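Local atomic coordinates of bifunctional endomannanase/endoglucanase (Caldanaerobius polysaccharolyticus, PDB entry 3W0K), a protein that probably hydrolyses internal linkages in mannan and cellulose-type polysaccharides, acting as an endomannanase and endoglucanase of glycoside hydrolase family 5. Residues V135-N140 with I256-C261; L203-A208 with G295-V300; V269-F274 with D318-D323. All coordinates share one frame; numbering follows the deposited sequence.

Contact 1. Residues V135-N140 with I256-C261. With TRS (2-amino-2-hydroxymethyl-propane-1,3-diol), chain C.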
loop_
_atom_site.group_PDB
_atom_site.type_symbol
_atom_site.label_atom_id
_atom_site.label_comp_id
_atom_site.label_asym_id
_atom_site.label_seq_id
_atom_site.Cartn_x
_atom_site.Cartn_y
_atom_site.Cartn_z
ATOM N N VAL A 135 -1.405 8.661 3.912
ATOM C CA VAL A 135 0.042 8.711 3.795
ATOM C C VAL A 135 0.609 7.310 3.951
ATOM O O VAL A 135 0.270 6.582 4.884
ATOM C CB VAL A 135 0.670 9.725 4.807
ATOM C CG1 VAL A 135 0.240 9.416 6.239
ATOM C CG2 VAL A 135 2.191 9.737 4.677
ATOM N N ASN A 136 1.450 6.921 3.001
ATOM C CA ASN A 136 2.026 5.591 3.032
ATOM C C ASN A 136 2.956 5.318 4.200
ATOM O O ASN A 136 3.829 6.119 4.517
ATOM C CB ASN A 136 2.784 5.298 1.734
ATOM C CG ASN A 136 3.421 3.918 1.741
ATOM O OD1 ASN A 136 2.743 2.916 1.546
ATOM N ND2 ASN A 136 4.723 3.863 2.009
ATOM N N GLU A 137 2.732 4.172 4.835
ATOM C CA GLU A 137 3.561 3.663 5.922
ATOM C C GLU A 137 4.282 4.649 6.852
ATOM O O GLU A 137 5.491 4.865 6.717
ATOM C CB GLU A 137 4.585 2.690 5.315
ATOM C CG GLU A 137 3.940 1.532 4.539
ATOM C CD GLU A 137 4.902 0.767 3.635
ATOM O OE1 GLU A 137 5.954 1.316 3.238
ATOM O OE2 GLU A 137 4.588 -0.395 3.292
ATOM N N PRO A 138 3.550 5.268 7.799
ATOM C CA PRO A 138 4.154 6.215 8.746
ATOM C C PRO A 138 5.285 5.499 9.493
ATOM O O PRO A 138 5.288 4.268 9.599
ATOM C CB PRO A 138 2.989 6.558 9.677
ATOM C CG PRO A 138 1.806 6.451 8.782
ATOM C CD PRO A 138 2.091 5.192 7.993
ATOM N N PRO A 139 6.255 6.258 10.029
ATOM C CA PRO A 139 7.391 5.679 10.750
ATOM C C PRO A 139 7.088 5.111 12.128
ATOM O O PRO A 139 5.947 5.124 12.596
ATOM C CB PRO A 139 8.360 6.854 10.836
ATOM C CG PRO A 139 7.440 8.015 11.021
ATOM C CD PRO A 139 6.328 7.732 10.025
ATOM N N ASN A 140 8.128 4.582 12.760
ATOM C CA ASN A 140 7.987 4.025 14.094
ATOM C C ASN A 140 7.823 5.139 15.110
ATOM O O ASN A 140 8.225 6.282 14.878
ATOM C CB ASN A 140 9.221 3.202 14.465
ATOM C CG ASN A 140 9.211 1.826 13.838
ATOM O OD1 ASN A 140 8.501 0.929 14.298
ATOM N ND2 ASN A 140 10.001 1.648 12.792
ATOM N N ILE A 256 -5.338 -5.226 3.655
ATOM C CA ILE A 256 -3.892 -5.342 3.461
ATOM C C ILE A 256 -3.533 -4.565 2.190
ATOM O O ILE A 256 -3.670 -5.074 1.075
ATOM C CB ILE A 256 -3.452 -6.826 3.347
ATOM C CG1 ILE A 256 -3.806 -7.582 4.634
ATOM C CG2 ILE A 256 -1.952 -6.920 3.072
ATOM C CD1 ILE A 256 -3.090 -7.079 5.883
ATOM N N GLY A 257 -3.102 -3.319 2.384
ATOM C CA GLY A 257 -2.758 -2.435 1.278
ATOM C C GLY A 257 -1.600 -2.867 0.405
ATOM O O GLY A 257 -1.542 -2.503 -0.775
ATOM N N GLU A 258 -0.641 -3.565 1.005
ATOM C CA GLU A 258 0.521 -4.083 0.290
ATOM C C GLU A 258 0.975 -5.369 0.947
ATOM O O GLU A 258 0.910 -5.510 2.169
ATOM C CB GLU A 258 1.730 -3.154 0.381
ATOM C CG GLU A 258 1.609 -1.749 -0.161
ATOM C CD GLU A 258 2.900 -0.966 0.034
ATOM O OE1 GLU A 258 3.976 -1.587 0.201
ATOM O OE2 GLU A 258 2.847 0.281 0.014
ATOM N N PHE A 259 1.449 -6.291 0.118
ATOM C CA PHE A 259 2.022 -7.544 0.586
ATOM C C PHE A 259 2.765 -8.178 -0.575
ATOM O O PHE A 259 2.606 -7.766 -1.728
ATOM C CB PHE A 259 0.976 -8.502 1.195
ATOM C CG PHE A 259 0.220 -9.330 0.192
ATOM C CD1 PHE A 259 0.424 -10.707 0.120
ATOM C CD2 PHE A 259 -0.731 -8.750 -0.640
ATOM C CE1 PHE A 259 -0.312 -11.495 -0.765
ATOM C CE2 PHE A 259 -1.473 -9.529 -1.530
ATOM C CZ PHE A 259 -1.263 -10.904 -1.592
ATOM N N GLY A 260 3.631 -9.133 -0.266
ATOM C CA GLY A 260 4.367 -9.792 -1.324
ATOM C C GLY A 260 5.773 -10.169 -0.928
ATOM O O GLY A 260 6.210 -9.916 0.197
ATOM N N CYS A 261 6.494 -10.729 -1.891
ATOM C CA CYS A 261 7.859 -11.175 -1.676
ATOM C C CYS A 261 8.750 -10.726 -2.827
ATOM O O CYS A 261 8.343 -10.766 -3.990
ATOM C CB CYS A 261 7.867 -12.701 -1.579
ATOM S SG CYS A 261 9.465 -13.432 -1.211
HETATM C C TRS C . 7.099 -0.087 -0.264
HETATM C C1 TRS C . 8.278 0.887 -0.019
HETATM C C2 TRS C . 6.102 0.699 -1.087
HETATM C C3 TRS C . 7.360 -1.292 -1.182
HETATM N N TRS C . 6.556 -0.527 1.033
HETATM O O1 TRS C . 7.752 2.181 0.542
HETATM O O2 TRS C . 5.222 1.480 -0.142
HETATM O O3 TRS C . 8.315 -2.275 -0.531
#
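N136 and E137 face E258 across the mouth of the barrel, with backbones well apart. The nearest CA atoms, N136 and G257, are 9.5 Å from each other. V135-N140 is irregular and follows strand 130-133. I256-F259 is the end of strand 254-259. Side chains bridge the distance. N136 has CG anti to its backbone N (chi1 179°), which carries the amide across to E258. The amide and the E258 carboxylate are nearly coplanar, 5° apart. N136 OD1 and E258 OE2 come within 3.0 Å, but both are acceptors and do not bond; R40 serves both. E137 OE2 lies 3.4 Å from E258 OE1, with the two carboxylates turned 44° against each other. R196 makes salt bridges to both glutamates. N136 ND2 donates to E137 OE1 at 3.1 Å, from above the carboxylate plane, and so steadies the head of E137. A Tris molecule, probably from the crystallisation liquor, bridges the two glutamates. Its amine N gives hydrogen bonds to E137 OE1 and E258 OE1, each 2.9 Å. Its O2 donates to E258 OE2 at 2.7 Å. Two glutamates, one just beyond barrel strand four and one at the end of strand seven, the first preceded by asparagine, match the active site of family 5 hydrolases. There such a pair serves as acid/base and nucleophile, a role consistent with E137 and E258.

Contact 2. Residues L203-A208 with G295-V300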
loop_
_atom_site.group_PDB
_atom_site.type_symbol
_atom_site.label_atom_id
_atom_site.label_comp_id
_atom_site.label_asym_id
_atom_site.label_seq_id
_atom_site.Cartn_x
_atom_site.Cartn_y
_atom_site.Cartn_z
ATOM N N LEU A 203 12.428 -12.793 4.924
ATOM C CA LEU A 203 12.026 -13.629 3.801
ATOM C C LEU A 203 11.559 -12.782 2.618
ATOM O O LEU A 203 12.092 -12.899 1.516
ATOM C CB LEU A 203 10.916 -14.596 4.240
ATOM C CG LEU A 203 10.386 -15.653 3.263
ATOM C CD1 LEU A 203 9.792 -16.803 4.052
ATOM C CD2 LEU A 203 9.345 -15.066 2.317
ATOM N N THR A 204 10.602 -11.892 2.867
ATOM C CA THR A 204 10.031 -11.052 1.814
ATOM C C THR A 204 10.960 -10.011 1.208
ATOM O O THR A 204 10.831 -9.678 0.035
ATOM C CB THR A 204 8.770 -10.327 2.297
ATOM O OG1 THR A 204 9.132 -9.347 3.277
ATOM C CG2 THR A 204 7.783 -11.316 2.906
ATOM N N HIS A 205 11.867 -9.469 2.014
ATOM C CA HIS A 205 12.798 -8.456 1.530
ATOM C C HIS A 205 14.250 -8.919 1.532
ATOM O O HIS A 205 15.173 -8.110 1.645
ATOM C CB HIS A 205 12.637 -7.156 2.326
ATOM C CG HIS A 205 11.435 -6.351 1.935
ATOM N ND1 HIS A 205 10.144 -6.808 2.099
ATOM C CD2 HIS A 205 11.329 -5.115 1.392
ATOM C CE1 HIS A 205 9.296 -5.886 1.675
ATOM N NE2 HIS A 205 9.990 -4.849 1.242
ATOM N N TYR A 206 14.445 -10.228 1.394
ATOM C CA TYR A 206 15.782 -10.810 1.350
ATOM C C TYR A 206 16.544 -10.212 0.167
ATOM O O TYR A 206 16.069 -10.236 -0.971
ATOM C CB TYR A 206 15.687 -12.331 1.209
ATOM C CG TYR A 206 17.011 -13.029 0.983
ATOM C CD1 TYR A 206 18.012 -13.012 1.957
ATOM C CD2 TYR A 206 17.252 -13.734 -0.196
ATOM C CE1 TYR A 206 19.220 -13.685 1.760
ATOM C CE2 TYR A 206 18.452 -14.411 -0.402
ATOM C CZ TYR A 206 19.430 -14.382 0.580
ATOM O OH TYR A 206 20.612 -15.058 0.379
ATOM N N GLN A 207 17.713 -9.653 0.464
ATOM C CA GLN A 207 18.581 -9.018 -0.526
ATOM C C GLN A 207 17.981 -7.773 -1.180
ATOM O O GLN A 207 18.344 -7.409 -2.301
ATOM C CB GLN A 207 19.054 -10.028 -1.578
ATOM C CG GLN A 207 19.982 -11.095 -1.009
ATOM C CD GLN A 207 20.543 -12.035 -2.060
ATOM O OE1 GLN A 207 19.938 -12.254 -3.109
ATOM N NE2 GLN A 207 21.707 -12.607 -1.775
ATOM N N ALA A 208 17.061 -7.128 -0.470
ATOM C CA ALA A 208 16.429 -5.904 -0.950
ATOM C C ALA A 208 17.308 -4.745 -0.487
ATOM O O ALA A 208 17.357 -4.426 0.703
ATOM C CB ALA A 208 15.026 -5.771 -0.381
ATOM N N GLY A 295 6.760 -6.995 -12.207
ATOM C CA GLY A 295 7.862 -6.577 -11.358
ATOM C C GLY A 295 8.253 -7.653 -10.363
ATOM O O GLY A 295 7.581 -8.680 -10.269
ATOM N N PRO A 296 9.320 -7.431 -9.577
ATOM C CA PRO A 296 9.818 -8.383 -8.576
ATOM C C PRO A 296 8.783 -8.890 -7.574
ATOM O O PRO A 296 8.814 -10.062 -7.197
ATOM C CB PRO A 296 10.932 -7.596 -7.888
ATOM C CG PRO A 296 11.446 -6.724 -8.985
ATOM C CD PRO A 296 10.170 -6.229 -9.619
ATOM N N PHE A 297 7.892 -8.007 -7.125
ATOM C CA PHE A 297 6.841 -8.370 -6.171
ATOM C C PHE A 297 5.530 -8.720 -6.879
ATOM O O PHE A 297 4.468 -8.737 -6.248
ATOM C CB PHE A 297 6.557 -7.208 -5.209
ATOM C CG PHE A 297 7.607 -6.999 -4.154
ATOM C CD1 PHE A 297 8.730 -6.224 -4.416
ATOM C CD2 PHE A 297 7.443 -7.535 -2.881
ATOM C CE1 PHE A 297 9.678 -5.979 -3.418
ATOM C CE2 PHE A 297 8.381 -7.299 -1.876
ATOM C CZ PHE A 297 9.502 -6.518 -2.147
ATOM N N GLY A 298 5.597 -9.007 -8.177
ATOM C CA GLY A 298 4.384 -9.309 -8.925
ATOM C C GLY A 298 4.138 -10.755 -9.312
ATOM O O GLY A 298 4.772 -11.676 -8.793
ATOM N N ILE A 299 3.167 -10.952 -10.200
ATOM C CA ILE A 299 2.827 -12.287 -10.685
ATOM C C ILE A 299 3.323 -12.509 -12.114
ATOM O O ILE A 299 3.319 -13.637 -12.605
ATOM C CB ILE A 299 1.299 -12.571 -10.642
ATOM C CG1 ILE A 299 0.532 -11.599 -11.540
ATOM C CG2 ILE A 299 0.790 -12.516 -9.212
ATOM C CD1 ILE A 299 -0.907 -12.020 -11.810
ATOM N N VAL A 300 3.750 -11.440 -12.777
ATOM C CA VAL A 300 4.227 -11.553 -14.151
ATOM C C VAL A 300 5.747 -11.594 -14.211
ATOM O O VAL A 300 6.405 -10.579 -13.992
ATOM C CB VAL A 300 3.717 -10.386 -15.031
ATOM C CG1 VAL A 300 4.144 -10.595 -16.484
ATOM C CG2 VAL A 300 2.204 -10.281 -14.935
#
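T204 ends the short helix 201-204 and is the first residue to meet F297. Its carbonyl O lies 3.9 Å from F297 CE2, a loose van der Waals approach to the ring. Its hydroxyl is occupied: OG1 is hydrogen-bonded to the backbone O of Y198 and also receives a hydrogen bond of 3.0 Å from H205 ND1. H205 is the first residue to leave the helical path. Its CG is anti to the carbonyl carbon (chi1 -77°), and the imidazole turns back so that T204 OG1 sits in the ring plane, only 2° out of it. This bond fixes the rotation of the imidazole. One face of the ring then receives F297, whose CZ comes to 3.8 Å from H205 NE2, offset toward the rim. The ring planes meet obliquely, at 54°, with centroids 5.3 Å apart. From H205 the chain makes a type II beta turn, closed by A208 N to H205 O at 3.0 Å.

F297 itself sits in a type I turn, closed by G298 N to G295 O at 2.9 Å, which offers the phenyl group toward H205. W291 meets F297 edge-to-face, and Y198 meets H205 in the same way. The H205 side chain is about 4 Å from the bound Tris at its nearest atoms. This is an aromatic cluster formed by loops beyond the C-terminal ends of strands 192-197 and 287-290, the end where TIM-barrel hydrolases carry the active-site cleft.

Contact 3. Residues V269-F274 with D318-D323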
loop_
_atom_site.group_PDB
_atom_site.type_symbol
_atom_site.label_atom_id
_atom_site.label_comp_id
_atom_site.label_asym_id
_atom_site.label_seq_id
_atom_site.Cartn_x
_atom_site.Cartn_y
_atom_site.Cartn_z
ATOM N N VAL A 269 10.159 -21.426 -1.265
ATOM C CA VAL A 269 10.092 -20.788 0.045
ATOM C C VAL A 269 9.049 -19.667 0.036
ATOM O O VAL A 269 8.251 -19.539 0.969
ATOM C CB VAL A 269 11.475 -20.221 0.451
ATOM C CG1 VAL A 269 11.379 -19.438 1.755
ATOM C CG2 VAL A 269 12.479 -21.362 0.599
ATOM N N ALA A 270 9.042 -18.879 -1.035
ATOM C CA ALA A 270 8.091 -17.778 -1.175
ATOM C C ALA A 270 6.660 -18.302 -1.217
ATOM O O ALA A 270 5.785 -17.789 -0.520
ATOM C CB ALA A 270 8.397 -16.975 -2.430
ATOM N N ILE A 271 6.431 -19.333 -2.029
ATOM C CA ILE A 271 5.107 -19.934 -2.153
ATOM C C ILE A 271 4.621 -20.479 -0.812
ATOM O O ILE A 271 3.467 -20.285 -0.453
ATOM C CB ILE A 271 5.093 -21.055 -3.230
ATOM C CG1 ILE A 271 5.167 -20.435 -4.630
ATOM C CG2 ILE A 271 3.847 -21.931 -3.092
ATOM C CD1 ILE A 271 3.914 -19.662 -5.037
ATOM N N ARG A 272 5.516 -21.124 -0.063
ATOM C CA ARG A 272 5.160 -21.680 1.241
ATOM C C ARG A 272 4.687 -20.571 2.184
ATOM O O ARG A 272 3.719 -20.739 2.927
ATOM C CB ARG A 272 6.357 -22.417 1.855
ATOM C CG ARG A 272 6.061 -23.068 3.198
ATOM C CD ARG A 272 4.969 -24.114 3.077
ATOM N NE ARG A 272 4.565 -24.628 4.383
ATOM C CZ ARG A 272 3.652 -24.063 5.167
ATOM N NH1 ARG A 272 3.032 -22.951 4.780
ATOM N NH2 ARG A 272 3.347 -24.618 6.333
ATOM N N TRP A 273 5.370 -19.431 2.125
ATOM C CA TRP A 273 5.022 -18.284 2.949
ATOM C C TRP A 273 3.694 -17.683 2.469
ATOM O O TRP A 273 2.828 -17.351 3.281
ATOM C CB TRP A 273 6.156 -17.255 2.913
ATOM C CG TRP A 273 5.785 -15.925 3.480
ATOM C CD1 TRP A 273 5.770 -15.561 4.796
ATOM C CD2 TRP A 273 5.330 -14.787 2.742
ATOM N NE1 TRP A 273 5.322 -14.264 4.923
ATOM C CE2 TRP A 273 5.044 -13.768 3.675
ATOM C CE3 TRP A 273 5.128 -14.534 1.378
ATOM C CZ2 TRP A 273 4.566 -12.511 3.288
ATOM C CZ3 TRP A 273 4.653 -13.289 0.994
ATOM C CH2 TRP A 273 4.377 -12.293 1.946
ATOM N N PHE A 274 3.526 -17.576 1.150
ATOM C CA PHE A 274 2.284 -17.045 0.578
ATOM C C PHE A 274 1.086 -17.869 1.045
ATOM O O PHE A 274 0.027 -17.326 1.349
ATOM C CB PHE A 274 2.331 -17.071 -0.953
ATOM C CG PHE A 274 2.845 -15.802 -1.576
ATOM C CD1 PHE A 274 2.132 -14.613 -1.456
ATOM C CD2 PHE A 274 4.016 -15.808 -2.326
ATOM C CE1 PHE A 274 2.580 -13.448 -2.081
ATOM C CE2 PHE A 274 4.473 -14.648 -2.953
ATOM C CZ PHE A 274 3.752 -13.466 -2.829
ATOM N N ASP A 318 2.803 -16.403 -13.145
ATOM C CA ASP A 318 3.144 -17.474 -12.223
ATOM C C ASP A 318 1.738 -17.976 -11.883
ATOM O O ASP A 318 1.046 -17.389 -11.049
ATOM C CB ASP A 318 3.835 -16.884 -10.983
ATOM C CG ASP A 318 4.108 -17.919 -9.891
ATOM O OD1 ASP A 318 3.444 -18.977 -9.836
ATOM O OD2 ASP A 318 4.989 -17.650 -9.051
ATOM N N ARG A 319 1.300 -19.028 -12.573
ATOM C CA ARG A 319 -0.041 -19.568 -12.370
ATOM C C ARG A 319 -0.320 -20.043 -10.949
ATOM O O ARG A 319 -1.433 -19.877 -10.446
ATOM C CB ARG A 319 -0.332 -20.694 -13.370
ATOM C CG ARG A 319 -1.800 -21.105 -13.422
ATOM C CD ARG A 319 -2.688 -19.928 -13.814
ATOM N NE ARG A 319 -4.112 -20.254 -13.756
ATOM C CZ ARG A 319 -4.850 -20.582 -14.811
ATOM N NH1 ARG A 319 -4.306 -20.632 -16.019
ATOM N NH2 ARG A 319 -6.140 -20.854 -14.659
ATOM N N GLU A 320 0.682 -20.636 -10.305
ATOM C CA GLU A 320 0.512 -21.117 -8.939
ATOM C C GLU A 320 0.180 -19.960 -8.000
ATOM O O GLU A 320 -0.741 -20.056 -7.184
ATOM C CB GLU A 320 1.769 -21.847 -8.459
ATOM C CG GLU A 320 1.638 -22.425 -7.058
ATOM C CD GLU A 320 2.861 -23.209 -6.612
ATOM O OE1 GLU A 320 3.990 -22.890 -7.051
ATOM O OE2 GLU A 320 2.690 -24.142 -5.801
ATOM N N LEU A 321 0.920 -18.861 -8.131
ATOM C CA LEU A 321 0.687 -17.687 -7.297
ATOM C C LEU A 321 -0.662 -17.046 -7.624
ATOM O O LEU A 321 -1.417 -16.683 -6.718
ATOM C CB LEU A 321 1.822 -16.673 -7.461
ATOM C CG LEU A 321 1.743 -15.409 -6.598
ATOM C CD1 LEU A 321 1.512 -15.763 -5.130
ATOM C CD2 LEU A 321 3.018 -14.602 -6.771
ATOM N N LEU A 322 -0.963 -16.905 -8.913
ATOM C CA LEU A 322 -2.240 -16.331 -9.327
ATOM C C LEU A 322 -3.388 -17.150 -8.731
ATOM O O LEU A 322 -4.346 -16.590 -8.198
ATOM C CB LEU A 322 -2.354 -16.300 -10.856
ATOM C CG LEU A 322 -3.710 -15.860 -11.424
ATOM C CD1 LEU A 322 -4.057 -14.448 -10.973
ATOM C CD2 LEU A 322 -3.683 -15.946 -12.939
ATOM N N ASP A 323 -3.268 -18.476 -8.790
ATOM C CA ASP A 323 -4.297 -19.356 -8.242
ATOM C C ASP A 323 -4.467 -19.147 -6.742
ATOM O O ASP A 323 -5.589 -19.156 -6.236
ATOM C CB ASP A 323 -3.988 -20.825 -8.554
ATOM C CG ASP A 323 -4.268 -21.191 -10.007
ATOM O OD1 ASP A 323 -4.832 -20.362 -10.756
ATOM O OD2 ASP A 323 -3.924 -22.323 -10.402
#
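The F274 ring is sandwiched between L321 and W273. Over one face stands L321 CD1, 3.6 Å from the ring centroid and 5° off the normal, a well-centred CH-pi contact. Over the opposite face lies W273 CZ3, 3.6 Å above the plane; the indole presents its edge here. At the edge of the R319 guanidinium, D323 OD1 takes a salt-bridging hydrogen bond from NE of 3.1 Å, within one helix. Across the contact, the two helical segments run almost parallel, 8° apart, with axes 11.0 Å from each other. I271 and L321 are nearest, CA to CA 7.1 Å. I271 points toward the partner helix and meets the extended E320 side chain: CG1 lies 3.6 Å from OE1, and CG2 lies 3.7 Å from OE2. D318 caps the second helix, its OD1 accepting from L321 N at 3.0 Å, above the carboxylate plane. L321 has CG anti to its backbone N (chi1 -178°), which brings CD1 over the F274 ring, with CD2 beside the CE2-CZ side. With an alanine at F274, L321 CD1 and the indole edge of W273 would probably face a gap, and the leucine tip could turn more freely. I271 packs on E320 at the solvent border, and the R319-D323 pair stays within its own helix. No hydrogen bond or salt bridge joins the segments, so shape and van der Waals contact hold them together.

Contact 1 lies near the centre of the chain, contact 2 further out, and contact 3 in the helical layer outside the barrel. All three are largely buried, but only contact 3 has an exposed residue at its edge. Their chemistry changes with place: charged and ligand-mediated in contact 1, aromatic in contact 2, aliphatic and CH-pi in contact 3. No element is common to two contacts, but they adjoin. Strand 254-259 of contact 1 leads into helix 267-284 of contact 3, and F259 packs on F274. F297 packs against G260 and C261. T204 and L203 touch W273. I299 O and D318 N make a probable hydrogen bond, 2.9 Å, joining contacts 2 and 3.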